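Local atomic coordinates of putative surface-anchored fimbrial subunit (Corynebacterium diphtheriae, PDB entry 3HR6), a protein that probably forms the pilus shaft as its major pilin, built from tandem Ig-like modules stabilised by isopeptide and disulfide bonds. Residues P147-V152 and Y169-K174; V189-P194 and V254-P259; V302-G307 and L369-L374. All coordinates share one frame; numbering follows the deposited sequence.

Interaction 1: P147-V152 and Y169-K174; sequences PVKTAV and YRVATK
Val-148 to Ala-151 and Tyr-169 to Ala-172 pair as antiparallel neighbours in a beta sheet of the middle part of the pilin, with strand 148-152 outermost in that sheet within the chain. Two hydrogen-bonded pairs, Val-148 with Ala-172 and Thr-150 with Arg-170, each exchange two N-H...O bonds; Thr-150 N reaches Arg-170 O at 2.8 Å. On the face that carries Lys-149 and Tyr-169, the lysine chain is extended, CG anti to the backbone N (chi1 -176°), and its CE stands 3.5 Å from Tyr-169 CD1 over one ring face, offset toward the rim. Lys-149 NZ follows over the same ring, 4.0 Å from its centroid. This nitrogen is covalently joined to Asn-271 CG, an isopeptide cross-link of an Ig-like module, so an amide rather than a free ammonium meets the flat tyrosine; NZ also hydrogen-bonds Asp-191. The small Ala-151 comes obliquely to the ring, CB 3.8 Å from Tyr-169 CE1, and Pro-147 CB meets Val-171 CG1 at 4.0 Å. On the other face, Thr-150 and Arg-170 lie side by side. A water binds Thr-150 OG1 at 2.9 Å, accepts from Arg-170 NH1 at the guanidinium edge, and donates to Val-148 O.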
loop_
_atom_site.group_PDB
_atom_site.type_symbol
_atom_site.label_atom_id
_atom_site.label_comp_id
_atom_site.label_asym_id
_atom_site.label_seq_id
_atom_site.Cartn_x
_atom_site.Cartn_y
_atom_site.Cartn_z
ATOM N N PRO A 147 -4.680 1.574 6.455
ATOM C CA PRO A 147 -4.050 0.345 6.973
ATOM C C PRO A 147 -2.636 0.582 7.437
ATOM O O PRO A 147 -1.926 1.480 6.937
ATOM C CB PRO A 147 -4.041 -0.606 5.761
ATOM C CG PRO A 147 -5.264 -0.106 4.925
ATOM C CD PRO A 147 -5.135 1.416 5.080
ATOM N N VAL A 148 -2.196 -0.229 8.379
ATOM C CA VAL A 148 -0.862 -0.083 8.953
ATOM C C VAL A 148 -0.020 -1.229 8.386
ATOM O O VAL A 148 -0.287 -2.376 8.669
ATOM C CB VAL A 148 -0.912 -0.173 10.480
ATOM C CG1 VAL A 148 0.505 -0.136 11.068
ATOM C CG2 VAL A 148 -1.798 0.938 11.047
ATOM N N LYS A 149 0.940 -0.844 7.565
ATOM C CA LYS A 149 1.899 -1.752 6.988
ATOM C C LYS A 149 3.208 -1.695 7.749
ATOM O O LYS A 149 3.778 -0.628 7.957
ATOM C CB LYS A 149 2.106 -1.468 5.504
ATOM C CG LYS A 149 3.038 -2.467 4.846
ATOM C CD LYS A 149 3.164 -2.298 3.383
ATOM C CE LYS A 149 4.214 -3.267 2.814
ATOM N NZ LYS A 149 4.108 -3.498 1.356
ATOM N N THR A 150 3.720 -2.851 8.113
ATOM C CA THR A 150 5.036 -3.008 8.697
ATOM C C THR A 150 5.842 -4.085 7.991
ATOM O O THR A 150 5.299 -4.919 7.265
ATOM C CB THR A 150 4.920 -3.327 10.165
ATOM O OG1 THR A 150 4.117 -4.522 10.372
ATOM C CG2 THR A 150 4.381 -2.109 10.944
ATOM N N ALA A 151 7.135 -4.075 8.254
ATOM C CA ALA A 151 8.076 -5.095 7.768
ATOM C C ALA A 151 8.648 -5.817 8.969
ATOM O O ALA A 151 8.823 -5.240 10.036
ATOM C CB ALA A 151 9.197 -4.481 6.956
ATOM N N VAL A 152 8.866 -7.118 8.788
ATOM C CA VAL A 152 9.354 -8.012 9.811
ATOM C C VAL A 152 10.491 -8.832 9.172
ATOM O O VAL A 152 10.424 -9.160 8.008
ATOM C CB VAL A 152 8.217 -8.946 10.261
ATOM C CG1 VAL A 152 8.721 -10.039 11.145
ATOM C CG2 VAL A 152 7.129 -8.081 10.964
ATOM N N TYR A 169 6.093 -8.789 5.178
ATOM C CA TYR A 169 5.242 -7.638 5.404
ATOM C C TYR A 169 3.964 -8.035 6.083
ATOM O O TYR A 169 3.469 -9.131 5.913
ATOM C CB TYR A 169 4.916 -6.943 4.114
ATOM C CG TYR A 169 6.062 -6.277 3.451
ATOM C CD1 TYR A 169 6.756 -5.257 4.081
ATOM C CD2 TYR A 169 6.474 -6.665 2.206
ATOM C CE1 TYR A 169 7.855 -4.629 3.428
ATOM C CE2 TYR A 169 7.512 -6.057 1.559
ATOM C CZ TYR A 169 8.210 -5.052 2.192
ATOM O OH TYR A 169 9.258 -4.530 1.469
ATOM N N ARG A 170 3.441 -7.115 6.863
ATOM C CA ARG A 170 2.207 -7.274 7.618
ATOM C C ARG A 170 1.380 -6.026 7.358
ATOM O O ARG A 170 1.853 -4.897 7.539
ATOM C CB ARG A 170 2.498 -7.402 9.096
ATOM C CG ARG A 170 1.291 -7.527 9.946
ATOM C CD ARG A 170 1.680 -7.450 11.383
ATOM N NE ARG A 170 0.602 -7.843 12.269
ATOM C CZ ARG A 170 -0.316 -7.033 12.776
ATOM N NH1 ARG A 170 -0.314 -5.732 12.496
ATOM N NH2 ARG A 170 -1.255 -7.539 13.601
ATOM N N VAL A 171 0.158 -6.241 6.892
ATOM C CA VAL A 171 -0.782 -5.187 6.577
ATOM C C VAL A 171 -2.037 -5.369 7.415
ATOM O O VAL A 171 -2.794 -6.370 7.256
ATOM C CB VAL A 171 -1.191 -5.171 5.078
ATOM C CG1 VAL A 171 -2.252 -4.025 4.814
ATOM C CG2 VAL A 171 0.018 -5.003 4.187
ATOM N N ALA A 172 -2.263 -4.449 8.337
ATOM C CA ALA A 172 -3.393 -4.512 9.258
ATOM C C ALA A 172 -4.461 -3.472 8.861
ATOM O O ALA A 172 -4.165 -2.282 8.906
ATOM C CB ALA A 172 -2.947 -4.264 10.632
ATOM N N THR A 173 -5.637 -3.946 8.462
ATOM C CA THR A 173 -6.724 -3.094 7.981
ATOM C C THR A 173 -7.882 -3.185 8.903
ATOM O O THR A 173 -8.351 -4.253 9.213
ATOM C CB THR A 173 -7.165 -3.554 6.568
ATOM O OG1 THR A 173 -6.047 -3.472 5.683
ATOM C CG2 THR A 173 -8.359 -2.775 6.004
ATOM N N LYS A 174 -8.381 -2.036 9.329
ATOM C CA LYS A 174 -9.527 -1.970 10.195
ATOM C C LYS A 174 -10.796 -2.122 9.393
ATOM O O LYS A 174 -10.903 -1.523 8.321
ATOM C CB LYS A 174 -9.532 -0.641 10.944
ATOM C CG LYS A 174 -8.457 -0.686 11.979
ATOM C CD LYS A 174 -8.381 0.411 12.960
ATOM C CE LYS A 174 -7.294 0.084 14.031
ATOM N NZ LYS A 174 -7.517 -1.071 15.015
HETATM O O HOH W 1 1.312 -4.031 10.562
#

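Interaction 2: V189-P194 and V254-P259; sequences VADKLP and VEFEAP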
loop_
_atom_site.group_PDB
_atom_site.type_symbol
_atom_site.label_atom_id
_atom_site.label_comp_id
_atom_site.label_asym_id
_atom_site.label_seq_id
_atom_site.Cartn_x
_atom_site.Cartn_y
_atom_site.Cartn_z
ATOM N N VAL A 189 -7.657 -6.233 -0.386
ATOM C CA VAL A 189 -6.394 -5.649 0.068
ATOM C C VAL A 189 -5.382 -6.030 -1.004
ATOM O O VAL A 189 -5.201 -7.204 -1.275
ATOM C CB VAL A 189 -5.951 -6.124 1.453
ATOM C CG1 VAL A 189 -4.520 -5.515 1.819
ATOM C CG2 VAL A 189 -7.012 -5.759 2.510
ATOM N N ALA A 190 -4.768 -5.017 -1.653
ATOM C CA ALA A 190 -3.806 -5.263 -2.717
ATOM C C ALA A 190 -2.512 -4.583 -2.418
ATOM O O ALA A 190 -2.472 -3.529 -1.786
ATOM C CB ALA A 190 -4.309 -4.745 -4.078
ATOM N N ASP A 191 -1.447 -5.216 -2.888
ATOM C CA ASP A 191 -0.102 -4.692 -2.594
ATOM C C ASP A 191 0.729 -4.884 -3.823
ATOM O O ASP A 191 0.933 -6.023 -4.260
ATOM C CB ASP A 191 0.480 -5.433 -1.374
ATOM C CG ASP A 191 1.784 -4.831 -0.873
ATOM O OD1 ASP A 191 2.602 -4.376 -1.730
ATOM O OD2 ASP A 191 1.956 -4.799 0.341
ATOM N N LYS A 192 1.181 -3.784 -4.430
ATOM C CA LYS A 192 2.041 -3.864 -5.603
ATOM C C LYS A 192 3.440 -3.830 -5.052
ATOM O O LYS A 192 3.936 -2.763 -4.642
ATOM C CB LYS A 192 1.794 -2.718 -6.601
ATOM C CG LYS A 192 2.534 -2.818 -7.927
ATOM C CD LYS A 192 2.059 -1.620 -8.808
ATOM C CE LYS A 192 2.555 -1.654 -10.209
ATOM N NZ LYS A 192 2.052 -0.446 -10.897
ATOM N N LEU A 193 4.037 -5.005 -4.960
ATOM C CA LEU A 193 5.326 -5.145 -4.345
ATOM C C LEU A 193 6.337 -4.270 -5.088
ATOM O O LEU A 193 6.263 -4.149 -6.292
ATOM C CB LEU A 193 5.797 -6.592 -4.368
ATOM C CG LEU A 193 5.206 -7.586 -3.327
ATOM C CD1 LEU A 193 3.710 -7.738 -3.458
ATOM C CD2 LEU A 193 5.873 -8.938 -3.451
ATOM N N PRO A 194 7.324 -3.749 -4.341
ATOM C CA PRO A 194 8.405 -3.093 -5.083
ATOM C C PRO A 194 9.125 -4.037 -6.047
ATOM O O PRO A 194 9.171 -5.249 -5.834
ATOM C CB PRO A 194 9.348 -2.597 -3.982
ATOM C CG PRO A 194 9.095 -3.431 -2.821
ATOM C CD PRO A 194 7.627 -3.916 -2.918
ATOM N N VAL A 254 -3.146 -9.267 6.714
ATOM C CA VAL A 254 -2.517 -9.998 5.643
ATOM C C VAL A 254 -1.037 -9.978 5.940
ATOM O O VAL A 254 -0.440 -8.893 6.153
ATOM C CB VAL A 254 -2.798 -9.338 4.285
ATOM C CG1 VAL A 254 -2.032 -10.038 3.125
ATOM C CG2 VAL A 254 -4.312 -9.314 4.053
ATOM N N GLU A 255 -0.427 -11.162 5.969
ATOM C CA GLU A 255 1.018 -11.266 6.041
ATOM C C GLU A 255 1.557 -12.062 4.903
ATOM O O GLU A 255 0.919 -12.976 4.436
ATOM C CB GLU A 255 1.474 -11.903 7.341
ATOM C CG GLU A 255 1.206 -11.011 8.520
ATOM C CD GLU A 255 1.829 -11.570 9.799
ATOM O OE1 GLU A 255 1.932 -12.811 9.950
ATOM O OE2 GLU A 255 2.243 -10.749 10.638
ATOM N N PHE A 256 2.735 -11.677 4.424
ATOM C CA PHE A 256 3.409 -12.454 3.404
ATOM C C PHE A 256 4.911 -12.232 3.430
ATOM O O PHE A 256 5.396 -11.223 3.946
ATOM C CB PHE A 256 2.819 -12.118 2.022
ATOM C CG PHE A 256 3.060 -10.712 1.559
ATOM C CD1 PHE A 256 4.105 -10.394 0.717
ATOM C CD2 PHE A 256 2.192 -9.678 1.963
ATOM C CE1 PHE A 256 4.291 -9.062 0.297
ATOM C CE2 PHE A 256 2.393 -8.351 1.557
ATOM C CZ PHE A 256 3.420 -8.062 0.702
ATOM N N GLU A 257 5.609 -13.199 2.842
ATOM C CA GLU A 257 7.042 -13.112 2.642
ATOM C C GLU A 257 7.353 -13.023 1.138
ATOM O O GLU A 257 6.609 -13.537 0.304
ATOM C CB GLU A 257 7.768 -14.303 3.240
ATOM C CG GLU A 257 7.700 -14.395 4.730
ATOM C CD GLU A 257 8.632 -15.461 5.301
ATOM O OE1 GLU A 257 9.639 -15.792 4.641
ATOM O OE2 GLU A 257 8.359 -15.964 6.410
ATOM N N ALA A 258 8.441 -12.337 0.822
ATOM C CA ALA A 258 8.959 -12.359 -0.543
ATOM C C ALA A 258 10.468 -12.241 -0.538
ATOM O O ALA A 258 11.031 -11.633 0.368
ATOM C CB ALA A 258 8.360 -11.225 -1.342
ATOM N N PRO A 259 11.116 -12.795 -1.574
ATOM C CA PRO A 259 12.574 -12.689 -1.637
ATOM C C PRO A 259 13.065 -11.301 -2.050
ATOM O O PRO A 259 12.544 -10.673 -2.977
ATOM C CB PRO A 259 12.966 -13.771 -2.635
ATOM C CG PRO A 259 11.827 -14.054 -3.412
ATOM C CD PRO A 259 10.599 -13.741 -2.561
#
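Val-189, Asp-191 and Leu-193 face Val-254, Phe-256 and Ala-258 across the interior of a module, and the contact is made by side chains, with no hydrogen bond from one segment to the other. The two segments run in nearly the same direction, 15° apart, with Val-189 CA 8.1 Å from Val-254 CA, too wide for backbone pairing but suited to interlocking side chains.

The apolar contacts come first. At one end two branched valines meet, Val-189 CG1 lying 4.4 Å from Val-254 CG2. At the other, Leu-193 slides past Phe-256 in the opposite direction: its CG and CD1 approach the ring atom CE1, with Leu-193 CG 4.0 Å from Phe-256 CE1, while Leu-193 CD2 turns to the small Ala-258 and rests 4.0 Å from its CB. A forked leucine thus serves two neighbours, and the methyl of Ala-258 meets it without reaching further into the layer.

This is the layered packing of an Ig-like beta sandwich: strand 187-192 belongs to one sheet and strand 251-259 to the other, while Leu-232 of strand 229-236 also touches both Leu-193 and Phe-256.

The remaining contact is polar against aromatic. The side chain of Phe-256 leaves its strand toward 189-194, and chi1 of 66° puts CG between the backbone N and the carbonyl carbon. Asp-191 OD2 lies at the edge of the ring, in its plane and 3.6 Å from Phe-256 CZ, and so faces the weakly positive C-H rim; the carboxylate plane is turned 86° from the ring. Buried OD2 also receives a hydrogen bond from the isopeptide nitrogen Lys-149 NZ.

Interaction 3: V302-G307 and L369-L374; sequences VSSKFG and LGTLQL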
loop_
_atom_site.group_PDB
_atom_site.type_symbol
_atom_site.label_atom_id
_atom_site.label_comp_id
_atom_site.label_asym_id
_atom_site.label_seq_id
_atom_site.Cartn_x
_atom_site.Cartn_y
_atom_site.Cartn_z
ATOM N N VAL A 302 6.105 1.808 4.215
ATOM C CA VAL A 302 7.256 1.128 4.771
ATOM C C VAL A 302 8.401 1.412 3.830
ATOM O O VAL A 302 8.264 1.300 2.605
ATOM C CB VAL A 302 7.049 -0.381 4.965
ATOM C CG1 VAL A 302 8.399 -1.027 5.466
ATOM C CG2 VAL A 302 6.026 -0.614 5.996
ATOM N N SER A 303 9.530 1.873 4.406
ATOM C CA SER A 303 10.720 2.102 3.588
ATOM C C SER A 303 11.952 1.502 4.252
ATOM O O SER A 303 12.373 1.923 5.321
ATOM C CB SER A 303 10.939 3.579 3.323
ATOM O OG SER A 303 12.122 3.855 2.522
ATOM N N SER A 304 12.497 0.471 3.630
ATOM C CA SER A 304 13.691 -0.189 4.138
ATOM C C SER A 304 14.897 0.351 3.412
ATOM O O SER A 304 14.875 0.495 2.201
ATOM C CB SER A 304 13.564 -1.695 3.948
ATOM O OG SER A 304 12.469 -2.167 4.731
ATOM N N LYS A 305 15.942 0.688 4.162
ATOM C CA LYS A 305 17.063 1.439 3.634
ATOM C C LYS A 305 18.244 0.509 3.387
ATOM O O LYS A 305 18.572 -0.293 4.239
ATOM C CB LYS A 305 17.451 2.491 4.661
ATOM C CG LYS A 305 16.279 3.305 5.213
ATOM C CD LYS A 305 15.563 4.086 4.120
ATOM C CE LYS A 305 14.487 4.966 4.733
ATOM N NZ LYS A 305 13.782 5.793 3.725
ATOM N N PHE A 306 18.878 0.682 2.233
ATOM C CA PHE A 306 19.952 -0.205 1.812
ATOM C C PHE A 306 21.217 0.571 1.628
ATOM O O PHE A 306 21.224 1.776 1.407
ATOM C CB PHE A 306 19.590 -0.960 0.530
ATOM C CG PHE A 306 18.678 -2.133 0.776
ATOM C CD1 PHE A 306 17.348 -1.939 1.149
ATOM C CD2 PHE A 306 19.162 -3.420 0.705
ATOM C CE1 PHE A 306 16.522 -3.037 1.407
ATOM C CE2 PHE A 306 18.333 -4.506 0.945
ATOM C CZ PHE A 306 17.027 -4.321 1.318
ATOM N N GLY A 307 22.323 -0.172 1.738
ATOM C CA GLY A 307 23.644 0.428 1.549
ATOM C C GLY A 307 24.582 -0.498 0.815
ATOM O O GLY A 307 24.294 -1.660 0.567
ATOM N N LEU A 369 19.966 -2.041 5.915
ATOM C CA LEU A 369 20.408 -1.367 7.111
ATOM C C LEU A 369 19.350 -1.207 8.189
ATOM O O LEU A 369 19.633 -1.290 9.363
ATOM C CB LEU A 369 20.925 0.007 6.710
ATOM C CG LEU A 369 22.116 -0.010 5.794
ATOM C CD1 LEU A 369 22.368 1.407 5.334
ATOM C CD2 LEU A 369 23.359 -0.511 6.518
ATOM N N GLY A 370 18.108 -1.000 7.753
ATOM C CA GLY A 370 17.021 -0.749 8.682
ATOM C C GLY A 370 15.769 -0.328 7.955
ATOM O O GLY A 370 15.779 -0.259 6.726
ATOM N N THR A 371 14.724 -0.021 8.725
ATOM C CA THR A 371 13.391 0.214 8.173
ATOM C C THR A 371 12.683 1.353 8.902
ATOM O O THR A 371 12.720 1.480 10.127
ATOM C CB THR A 371 12.538 -1.048 8.246
ATOM O OG1 THR A 371 13.207 -2.071 7.527
ATOM C CG2 THR A 371 11.175 -0.795 7.604
ATOM N N LEU A 372 12.038 2.192 8.106
ATOM C CA LEU A 372 11.187 3.299 8.562
ATOM C C LEU A 372 9.749 2.828 8.329
ATOM O O LEU A 372 9.371 2.422 7.216
ATOM C CB LEU A 372 11.463 4.549 7.733
ATOM C CG LEU A 372 10.656 5.777 8.109
ATOM C CD1 LEU A 372 11.093 6.321 9.495
ATOM C CD2 LEU A 372 10.784 6.890 7.036
ATOM N N GLN A 373 8.998 2.781 9.417
ATOM C CA GLN A 373 7.610 2.358 9.391
ATOM C C GLN A 373 6.858 2.991 10.555
ATOM O O GLN A 373 7.464 3.497 11.513
ATOM C CB GLN A 373 7.537 0.836 9.491
ATOM C CG GLN A 373 8.262 0.289 10.709
ATOM C CD GLN A 373 8.585 -1.176 10.594
ATOM O OE1 GLN A 373 7.834 -1.947 10.003
ATOM N NE2 GLN A 373 9.695 -1.581 11.205
ATOM N N LEU A 374 5.533 2.880 10.503
ATOM C CA LEU A 374 4.682 3.434 11.513
ATOM C C LEU A 374 4.690 2.586 12.777
ATOM O O LEU A 374 4.574 1.367 12.731
ATOM C CB LEU A 374 3.270 3.535 10.929
ATOM C CG LEU A 374 2.317 4.527 11.495
ATOM C CD1 LEU A 374 2.864 5.929 11.324
ATOM C CD2 LEU A 374 0.993 4.326 10.769
#
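Ser-304 and Thr-371 both set their hydroxyl oxygens anti to the carbonyl carbon (chi1 -64° and -58°), and this brings Ser-304 OG to 2.9 Å from Thr-371 OG1 in a hydrogen bond that either could donate. Because CG2 of the threonine is anti to the backbone N instead, Thr-371 CG2 packs 3.5 Å from Val-302 CG1. The serine and threonine form a non-hydrogen-bonded pair of antiparallel strands, a tight spot where short side chains fit; His-368 NE2 bonds Thr-371 OG1 as well. Strand 302-315 lies antiparallel to both 268-276 and 361-375 and parallel to 424-432, so one long strand is shared by the sheet of the middle part and the strands of the C-terminal part. Main-chain bonds flank the hydroxyl pair, Leu-372 N to Ser-303 O at 2.8 Å and Lys-305 N to Gly-370 O at 2.7 Å. On the opposite face, Lys-305 bends at chi2 (-61°) and its NZ reaches back to Ser-303 OG, 2.8 Å away; that oxygen also bonds Asp-270, and NZ bonds Thr-420 O. With no CB on Gly-307, Leu-369 CD1 can lie 3.9 Å from Gly-307 N; a CB there would point toward this methyl and come tightly against it.

In the fold
From the N terminus, interaction 1 closes first: segment 147-152 pairs with 169-174 after a short excursion that carries the calcium ligands Asp-153, Asp-155, Gln-158, Gly-160 and Glu-165. Interaction 2 then spans the 59 residues between 189-194 and 254-259, and interaction 3 the 61 between 302-307 and 369-374. The three follow in series, none nested or crossed. Interaction 1 lies in the sheet that supplies one side of interaction 2, strand 251-259. Interactions 2 and 3 reach the same mixed sheet, where strands 187-192 and 302-315 both pair with 268-276. Gln-373 OE1 probably accepts a hydrogen bond from Ala-151 N, which would tie interaction 3 to the edge strand of interaction 1.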